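Local structure of neural-cadherin (Drosophila melanogaster, 3UBF) at residues R4-I9 against R91-V96; P212-P217 against F299-D304. The protein mediates calcium-dependent, preferentially homophilic cell-cell adhesion as a cadherin of the plasma membrane, represented here by three consecutive extracellular cadherin domains. All blocks are in the same frame, centred on the assembly; numbering follows the deposited sequence.

Overall arrangement
Each contact lies in a different cadherin domain of this all-beta, three-domain piece. Contact 1 comes first along the chain and is complete before contact 2 opens; it joins strands 3-12 and 88-97 within one mixed sheet of the first domain. Contact 2 ties residues 212-217, where the chain enters the third domain, to the start of strand 300-310 in that domain. The two centres are about 57 Å apart, on opposite sides of the chain's centre, and the nearest atoms stay about 36 Å apart, with the second domain coming between them along the chain. Both bring a domain's opening segment against its last strand, once by backbone pairing and once mainly through side chains.

Contact 1: R4-I9 against R91-V96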
ATOM      1  N   ARG A   4      -5.376 -34.678 -29.348  1.00 65.24           N
ATOM      2  CA  ARG A   4      -4.999 -33.445 -30.012  1.00 63.86           C
ATOM      3  C   ARG A   4      -4.031 -32.632 -29.152  1.00 63.59           C
ATOM      4  O   ARG A   4      -4.032 -32.769 -27.918  1.00 62.95           O
ATOM      5  CB  ARG A   4      -6.243 -32.612 -30.305  1.00 60.78           C
ATOM      6  CG  ARG A   4      -7.128 -33.184 -31.391  1.00 62.24           C
ATOM      7  CD  ARG A   4      -8.352 -32.316 -31.593  1.00 60.61           C
ATOM      8  NE  ARG A   4      -9.260 -32.909 -32.567  1.00 62.57           N
ATOM      9  CZ  ARG A   4     -10.345 -32.312 -33.046  1.00 61.50           C
ATOM     10  NH1 ARG A   4     -10.679 -31.083 -32.653  1.00 58.19           N
ATOM     11  NH2 ARG A   4     -11.095 -32.954 -33.929  1.00 62.41           N
ATOM     12  N   PRO A   5      -3.199 -31.783 -29.800  1.00 64.19           N
ATOM     13  CA  PRO A   5      -2.332 -30.851 -29.082  1.00 63.72           C
ATOM     14  C   PRO A   5      -3.115 -30.106 -28.014  1.00 60.01           C
ATOM     15  O   PRO A   5      -4.212 -29.610 -28.277  1.00 57.51           O
ATOM     16  CB  PRO A   5      -1.877 -29.871 -30.178  1.00 64.16           C
ATOM     17  CG  PRO A   5      -2.792 -30.130 -31.358  1.00 64.02           C
ATOM     18  CD  PRO A   5      -3.060 -31.603 -31.255  1.00 65.49           C
ATOM     19  N   THR A   6      -2.551 -30.066 -26.812  1.00 60.07           N
ATOM     20  CA  THR A   6      -3.187 -29.461 -25.663  1.00 57.07           C
ATOM     21  C   THR A   6      -3.473 -27.990 -25.947  1.00 54.60           C
ATOM     22  O   THR A   6      -2.594 -27.249 -26.385  1.00 55.48           O
ATOM     23  CB  THR A   6      -2.304 -29.636 -24.410  1.00 58.76           C
ATOM     24  OG1 THR A   6      -2.144 -31.032 -24.143  1.00 60.69           O
ATOM     25  CG2 THR A   6      -2.921 -28.959 -23.194  1.00 55.72           C
ATOM     26  N   LYS A   7      -4.724 -27.593 -25.736  1.00 52.03           N
ATOM     27  CA  LYS A   7      -5.138 -26.210 -25.896  1.00 49.99           C
ATOM     28  C   LYS A   7      -4.692 -25.444 -24.667  1.00 49.60           C
ATOM     29  O   LYS A   7      -5.155 -25.724 -23.571  1.00 49.44           O
ATOM     30  CB  LYS A   7      -6.659 -26.122 -26.052  1.00 47.98           C
ATOM     31  CG  LYS A   7      -7.203 -24.706 -26.126  1.00 45.78           C
ATOM     32  CD  LYS A   7      -6.760 -24.012 -27.397  1.00 46.07           C
ATOM     33  CE  LYS A   7      -7.659 -22.831 -27.690  1.00 45.91           C
ATOM     34  NZ  LYS A   7      -7.137 -22.049 -28.843  1.00 48.40           N
ATOM     35  N   ARG A   8      -3.775 -24.505 -24.860  1.00 50.41           N
ATOM     36  CA  ARG A   8      -3.282 -23.649 -23.786  1.00 50.71           C
ATOM     37  C   ARG A   8      -3.744 -22.233 -24.056  1.00 49.10           C
ATOM     38  O   ARG A   8      -3.660 -21.758 -25.185  1.00 49.61           O
ATOM     39  CB  ARG A   8      -1.758 -23.680 -23.713  1.00 53.57           C
ATOM     40  CG  ARG A   8      -1.203 -25.005 -23.241  1.00 57.40           C
ATOM     41  CD  ARG A   8       0.322 -25.026 -23.286  1.00 63.92           C
ATOM     42  NE  ARG A   8       0.860 -26.244 -22.681  1.00 68.32           N
ATOM     43  CZ  ARG A   8       0.983 -26.437 -21.369  1.00 70.00           C
ATOM     44  NH1 ARG A   8       0.606 -25.491 -20.511  1.00 68.15           N
ATOM     45  NH2 ARG A   8       1.481 -27.579 -20.913  1.00 72.54           N
ATOM     46  N   ILE A   9      -4.248 -21.566 -23.024  1.00 47.54           N
ATOM     47  CA  ILE A   9      -4.765 -20.225 -23.190  1.00 46.14           C
ATOM     48  C   ILE A   9      -4.807 -19.512 -21.838  1.00 46.00           C
ATOM     49  O   ILE A   9      -5.094 -20.122 -20.812  1.00 45.58           O
ATOM     50  CB  ILE A   9      -6.136 -20.260 -23.914  1.00 44.43           C
ATOM     51  CG1 ILE A   9      -6.462 -18.913 -24.554  1.00 44.84           C
ATOM     52  CG2 ILE A   9      -7.234 -20.796 -23.003  1.00 43.31           C
ATOM     53  CD1 ILE A   9      -7.636 -18.972 -25.542  1.00 44.72           C
ATOM     54  N   ARG A  91      -6.950 -32.009 -24.179  1.00 56.90           N
ATOM     55  CA  ARG A  91      -6.789 -31.373 -22.894  1.00 55.50           C
ATOM     56  C   ARG A  91      -6.820 -29.859 -23.077  1.00 52.18           C
ATOM     57  O   ARG A  91      -6.240 -29.323 -24.029  1.00 51.53           O
ATOM     58  CB  ARG A  91      -5.476 -31.821 -22.260  1.00 58.15           C
ATOM     59  CG  ARG A  91      -5.348 -31.513 -20.793  1.00 58.50           C
ATOM     60  CD  ARG A  91      -4.035 -32.061 -20.280  1.00 63.02           C
ATOM     61  NE  ARG A  91      -3.782 -31.671 -18.898  1.00 64.56           N
ATOM     62  CZ  ARG A  91      -2.712 -32.032 -18.196  1.00 68.36           C
ATOM     63  NH1 ARG A  91      -1.771 -32.803 -18.733  1.00 71.14           N
ATOM     64  NH2 ARG A  91      -2.581 -31.615 -16.946  1.00 69.45           N
ATOM     65  N   VAL A  92      -7.529 -29.179 -22.180  1.00 50.07           N
ATOM     66  CA  VAL A  92      -7.557 -27.722 -22.178  1.00 47.30           C
ATOM     67  C   VAL A  92      -7.014 -27.211 -20.849  1.00 47.31           C
ATOM     68  O   VAL A  92      -7.468 -27.624 -19.768  1.00 47.96           O
ATOM     69  CB  VAL A  92      -8.966 -27.156 -22.452  1.00 45.55           C
ATOM     70  CG1 VAL A  92      -8.899 -25.650 -22.703  1.00 43.57           C
ATOM     71  CG2 VAL A  92      -9.613 -27.847 -23.641  1.00 45.43           C
ATOM     72  N   ILE A  93      -6.015 -26.337 -20.943  1.00 46.76           N
ATOM     73  CA  ILE A  93      -5.406 -25.714 -19.768  1.00 46.57           C
ATOM     74  C   ILE A  93      -5.538 -24.213 -19.904  1.00 44.80           C
ATOM     75  O   ILE A  93      -4.823 -23.591 -20.689  1.00 45.42           O
ATOM     76  CB  ILE A  93      -3.900 -26.082 -19.603  1.00 48.99           C
ATOM     77  CG1 ILE A  93      -3.663 -27.593 -19.765  1.00 50.97           C
ATOM     78  CG2 ILE A  93      -3.379 -25.614 -18.247  1.00 48.83           C
ATOM     79  CD1 ILE A  93      -2.194 -28.022 -19.597  1.00 53.39           C
ATOM     80  N   ILE A  94      -6.471 -23.635 -19.155  1.00 43.55           N
ATOM     81  CA  ILE A  94      -6.618 -22.193 -19.102  1.00 42.41           C
ATOM     82  C   ILE A  94      -5.772 -21.713 -17.941  1.00 43.89           C
ATOM     83  O   ILE A  94      -6.126 -21.934 -16.787  1.00 44.52           O
ATOM     84  CB  ILE A  94      -8.080 -21.768 -18.850  1.00 41.34           C
ATOM     85  CG1 ILE A  94      -9.009 -22.278 -19.957  1.00 40.18           C
ATOM     86  CG2 ILE A  94      -8.185 -20.240 -18.706  1.00 41.24           C
ATOM     87  CD1 ILE A  94     -10.485 -22.287 -19.551  1.00 39.01           C
ATOM     88  N   LEU A  95      -4.647 -21.076 -18.234  1.00 45.14           N
ATOM     89  CA  LEU A  95      -3.878 -20.418 -17.189  1.00 46.74           C
ATOM     90  C   LEU A  95      -4.626 -19.160 -16.763  1.00 46.00           C
ATOM     91  O   LEU A  95      -4.864 -18.290 -17.596  1.00 46.23           O
ATOM     92  CB  LEU A  95      -2.479 -20.063 -17.683  1.00 48.53           C
ATOM     93  CG  LEU A  95      -1.574 -19.449 -16.605  1.00 51.23           C
ATOM     94  CD1 LEU A  95      -1.245 -20.457 -15.495  1.00 52.97           C
ATOM     95  CD2 LEU A  95      -0.301 -18.851 -17.213  1.00 53.18           C
ATOM     96  N   VAL A  96      -5.009 -19.077 -15.484  1.00 46.09           N
ATOM     97  CA  VAL A  96      -5.759 -17.935 -14.940  1.00 45.00           C
ATOM     98  C   VAL A  96      -4.819 -16.970 -14.223  1.00 46.98           C
ATOM     99  O   VAL A  96      -4.040 -17.355 -13.348  1.00 48.12           O
ATOM    100  CB  VAL A  96      -6.883 -18.386 -13.970  1.00 45.06           C
ATOM    101  CG1 VAL A  96      -7.634 -17.183 -13.360  1.00 44.48           C
ATOM    102  CG2 VAL A  96      -7.856 -19.328 -14.673  1.00 43.14           C
TER
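Ile9 has CG1 anti to its backbone N (chi1 -159°), leaving CG2 in the crowded position between N and the carbonyl carbon, where it meets CG1 of Ile94 at 3.8 Å. In Thr6 it is CG2 that stands anti to N, and this methyl rests on CG1 of Ile93, also at 3.8 Å. Between these two pairs, which lie on opposite faces of the sheet, the strands run parallel, with axes 4.7 Å apart and 16° between their directions. Lys7 and Ile9 use both N and O toward strand 88-97: Lys7 N donates to Arg91 O and Lys7 O accepts from Ile93 N in a nearly straight bond of 2.8 Å, then Ile9 N donates to Ile93 O and Ile9 O accepts from Leu95 N, a more bent bond. Arg8 and Ile93 lie side by side on the other face from Ile9, and the Ile93 CD1 methyl sits 3.6 Å above the Arg8 guanidinium plane, offset toward its rim. On the Ile9 face, Lys7 CG passes Val92 CG1 at 3.9 Å before its amine turns away to a salt bridge with Glu27. Phe24 of strand 22-25 packs on Lys7, Ile9, Val92 and Ile94, the last two buried. A first strand paired in parallel with the last is characteristic of the Greek-key beta sandwich of cadherin domains.

Contact 2: P212-P217 against F299-D304; sequences PQFYMP and FSTSVD
Phe214, Pro212 and Val303 have the most surface buried here, and the Phe214 ring lies at the middle of the contact. Val303 holds CG1 in the position between its backbone N and carbonyl carbon (chi1 73°), and that methyl stands over the centre of the ring, 3.6 Å from the centroid and only 4° off the normal, a CH-pi contact over the face. Val303 CB adds a second touch on the same residue, 3.5 Å from Phe214 CD1. At the rim, Thr301 O lies near the ring plane, 3.2 Å from Phe214 CE1, so the backbone of strand 300-310 borders the edge while its valine covers a face. The other branch of Val303, CG2, reaches the Pro217 carbonyl, 3.2 Å from its O.

Thr301 also meets Pro212. The two side chains run past one another in opposite senses, and the threonine hydroxyl donates to Pro212 O over 2.6 Å, the sole direct hydrogen bond between the segments. The same OG1 approaches Pro212 CD at 3.4 Å, and CD also rests against CB of Phe299. At the far end a water joins the segments: it donates to Pro217 O and to Asp304 OD2 while accepting from Asp304 N.

With few polar links, the segments are joined chiefly by side chains, the Phe214 ring lying between two sheets and touching strands of each. Strand 213-214 pairs through Gln213 with Lys239 of strand 232-239, whose Ile236 and Ala238 touch the Phe214 ring, while strand 300-310 pairs with strand 285-294, whose Ala292 meets the same ring, and Tyr219 of strand 219-224 packs on both Phe214 and Val303.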
ATOM      1  N   PRO A 212       8.193  15.391  17.684  1.00 32.56           N
ATOM      2  CA  PRO A 212       7.144  15.281  16.683  1.00 32.40           C
ATOM      3  C   PRO A 212       7.715  14.751  15.389  1.00 31.64           C
ATOM      4  O   PRO A 212       8.903  14.972  15.105  1.00 31.61           O
ATOM      5  CB  PRO A 212       6.708  16.736  16.458  1.00 32.62           C
ATOM      6  CG  PRO A 212       7.192  17.483  17.616  1.00 33.80           C
ATOM      7  CD  PRO A 212       8.437  16.796  18.049  1.00 33.88           C
ATOM      8  N   GLN A 213       6.880  14.044  14.631  1.00 31.63           N
ATOM      9  CA  GLN A 213       7.247  13.573  13.310  1.00 31.18           C
ATOM     10  C   GLN A 213       6.285  14.164  12.296  1.00 31.76           C
ATOM     11  O   GLN A 213       5.054  14.100  12.455  1.00 32.23           O
ATOM     12  CB  GLN A 213       7.211  12.054  13.241  1.00 31.56           C
ATOM     13  CG  GLN A 213       7.663  11.470  11.911  1.00 29.84           C
ATOM     14  CD  GLN A 213       7.573   9.959  11.898  1.00 31.87           C
ATOM     15  OE1 GLN A 213       6.849   9.362  12.696  1.00 33.48           O
ATOM     16  NE2 GLN A 213       8.307   9.328  10.999  1.00 31.35           N
ATOM     17  N   PHE A 214       6.863  14.745  11.252  1.00 31.93           N
ATOM     18  CA  PHE A 214       6.086  15.306  10.172  1.00 32.64           C
ATOM     19  C   PHE A 214       5.484  14.182   9.351  1.00 33.98           C
ATOM     20  O   PHE A 214       6.059  13.097   9.266  1.00 34.55           O
ATOM     21  CB  PHE A 214       6.957  16.222   9.316  1.00 31.75           C
ATOM     22  CG  PHE A 214       7.195  17.573   9.927  1.00 31.55           C
ATOM     23  CD1 PHE A 214       8.407  17.867  10.539  1.00 31.75           C
ATOM     24  CD2 PHE A 214       6.205  18.554   9.889  1.00 31.81           C
ATOM     25  CE1 PHE A 214       8.640  19.131  11.115  1.00 33.65           C
ATOM     26  CE2 PHE A 214       6.423  19.829  10.470  1.00 33.25           C
ATOM     27  CZ  PHE A 214       7.643  20.117  11.077  1.00 33.13           C
ATOM     28  N   TYR A 215       4.317  14.439   8.764  1.00 35.73           N
ATOM     29  CA  TYR A 215       3.619  13.440   7.940  1.00 37.84           C
ATOM     30  C   TYR A 215       4.272  13.208   6.581  1.00 38.56           C
ATOM     31  O   TYR A 215       3.958  12.241   5.895  1.00 40.63           O
ATOM     32  CB  TYR A 215       2.123  13.757   7.832  1.00 38.60           C
ATOM     33  CG  TYR A 215       1.355  13.140   8.973  1.00 40.64           C
ATOM     34  CD1 TYR A 215       1.091  13.865  10.136  1.00 40.65           C
ATOM     35  CD2 TYR A 215       0.936  11.807   8.915  1.00 41.97           C
ATOM     36  CE1 TYR A 215       0.414  13.294  11.193  1.00 41.09           C
ATOM     37  CE2 TYR A 215       0.259  11.228   9.965  1.00 43.67           C
ATOM     38  CZ  TYR A 215       0.004  11.975  11.108  1.00 44.38           C
ATOM     39  OH  TYR A 215      -0.671  11.400  12.172  1.00 47.15           O
ATOM     40  N   MET A 216       5.195  14.090   6.206  1.00 38.44           N
ATOM     41  CA  MET A 216       6.076  13.859   5.055  1.00 39.64           C
ATOM     42  C   MET A 216       7.528  14.172   5.458  1.00 39.10           C
ATOM     43  O   MET A 216       7.765  15.119   6.223  1.00 38.79           O
ATOM     44  CB  MET A 216       5.689  14.756   3.881  1.00 39.61           C
ATOM     45  CG  MET A 216       4.208  14.886   3.643  1.00 42.11           C
ATOM     46  SD  MET A 216       3.717  14.191   2.100  1.00 46.90           S
ATOM     47  CE  MET A 216       4.837  15.042   0.984  1.00 47.35           C
ATOM     48  N   PRO A 217       8.507  13.404   4.930  1.00 39.64           N
ATOM     49  CA  PRO A 217       9.900  13.672   5.259  1.00 39.31           C
ATOM     50  C   PRO A 217      10.417  14.968   4.625  1.00 38.55           C
ATOM     51  O   PRO A 217      11.406  15.534   5.100  1.00 39.00           O
ATOM     52  CB  PRO A 217      10.622  12.458   4.692  1.00 41.20           C
ATOM     53  CG  PRO A 217       9.783  12.050   3.546  1.00 42.16           C
ATOM     54  CD  PRO A 217       8.380  12.278   3.988  1.00 41.31           C
ATOM     55  N   PHE A 299      10.672  19.675  22.925  1.00 62.33           N
ATOM     56  CA  PHE A 299      10.756  19.004  21.611  1.00 58.09           C
ATOM     57  C   PHE A 299      10.379  19.820  20.389  1.00 55.61           C
ATOM     58  O   PHE A 299       9.276  20.364  20.298  1.00 55.90           O
ATOM     59  CB  PHE A 299       9.971  17.689  21.585  1.00 56.76           C
ATOM     60  CG  PHE A 299      10.675  16.551  22.262  1.00 58.33           C
ATOM     61  CD1 PHE A 299      12.038  16.328  22.047  1.00 59.61           C
ATOM     62  CD2 PHE A 299       9.980  15.697  23.106  1.00 59.13           C
ATOM     63  CE1 PHE A 299      12.700  15.283  22.676  1.00 60.61           C
ATOM     64  CE2 PHE A 299      10.630  14.648  23.740  1.00 61.16           C
ATOM     65  CZ  PHE A 299      11.997  14.441  23.528  1.00 61.46           C
ATOM     66  N   SER A 300      11.314  19.899  19.451  1.00 53.10           N
ATOM     67  CA  SER A 300      11.010  20.432  18.138  1.00 50.33           C
ATOM     68  C   SER A 300      11.622  19.572  17.033  1.00 47.82           C
ATOM     69  O   SER A 300      12.636  18.898  17.239  1.00 47.86           O
ATOM     70  CB  SER A 300      11.432  21.897  18.014  1.00 51.77           C
ATOM     71  OG  SER A 300      12.820  22.033  18.200  1.00 52.64           O
ATOM     72  N   THR A 301      10.963  19.580  15.877  1.00 45.22           N
ATOM     73  CA  THR A 301      11.446  18.905  14.690  1.00 43.24           C
ATOM     74  C   THR A 301      11.309  19.854  13.509  1.00 42.42           C
ATOM     75  O   THR A 301      10.338  20.613  13.431  1.00 42.44           O
ATOM     76  CB  THR A 301      10.653  17.614  14.410  1.00 41.99           C
ATOM     77  OG1 THR A 301      10.738  16.755  15.556  1.00 43.27           O
ATOM     78  CG2 THR A 301      11.195  16.882  13.181  1.00 39.37           C
ATOM     79  N   SER A 302      12.281  19.807  12.600  1.00 41.70           N
ATOM     80  CA  SER A 302      12.218  20.589  11.372  1.00 40.97           C
ATOM     81  C   SER A 302      12.100  19.746  10.105  1.00 39.17           C
ATOM     82  O   SER A 302      12.463  18.575  10.079  1.00 39.39           O
ATOM     83  CB  SER A 302      13.413  21.529  11.289  1.00 42.65           C
ATOM     84  OG  SER A 302      13.190  22.636  12.140  1.00 44.74           O
ATOM     85  N   VAL A 303      11.567  20.357   9.061  1.00 38.07           N
ATOM     86  CA  VAL A 303      11.419  19.709   7.768  1.00 36.91           C
ATOM     87  C   VAL A 303      11.634  20.749   6.666  1.00 36.92           C
ATOM     88  O   VAL A 303      11.406  21.933   6.881  1.00 37.07           O
ATOM     89  CB  VAL A 303      10.025  19.028   7.648  1.00 36.17           C
ATOM     90  CG1 VAL A 303       8.901  20.059   7.474  1.00 35.58           C
ATOM     91  CG2 VAL A 303      10.018  17.982   6.552  1.00 34.49           C
ATOM     92  N   ASP A 304      12.093  20.313   5.499  1.00 37.22           N
ATOM     93  CA  ASP A 304      12.259  21.230   4.368  1.00 37.90           C
ATOM     94  C   ASP A 304      10.947  21.447   3.670  1.00 36.37           C
ATOM     95  O   ASP A 304      10.185  20.502   3.435  1.00 35.50           O
ATOM     96  CB  ASP A 304      13.237  20.693   3.334  1.00 39.42           C
ATOM     97  CG  ASP A 304      14.603  20.479   3.894  1.00 43.83           C
ATOM     98  OD1 ASP A 304      15.158  21.419   4.511  1.00 47.84           O
ATOM     99  OD2 ASP A 304      15.125  19.353   3.705  1.00 49.57           O
TER
HETATM  100  O   HOH W   1      13.157  17.847   4.991  1.00 25.10           O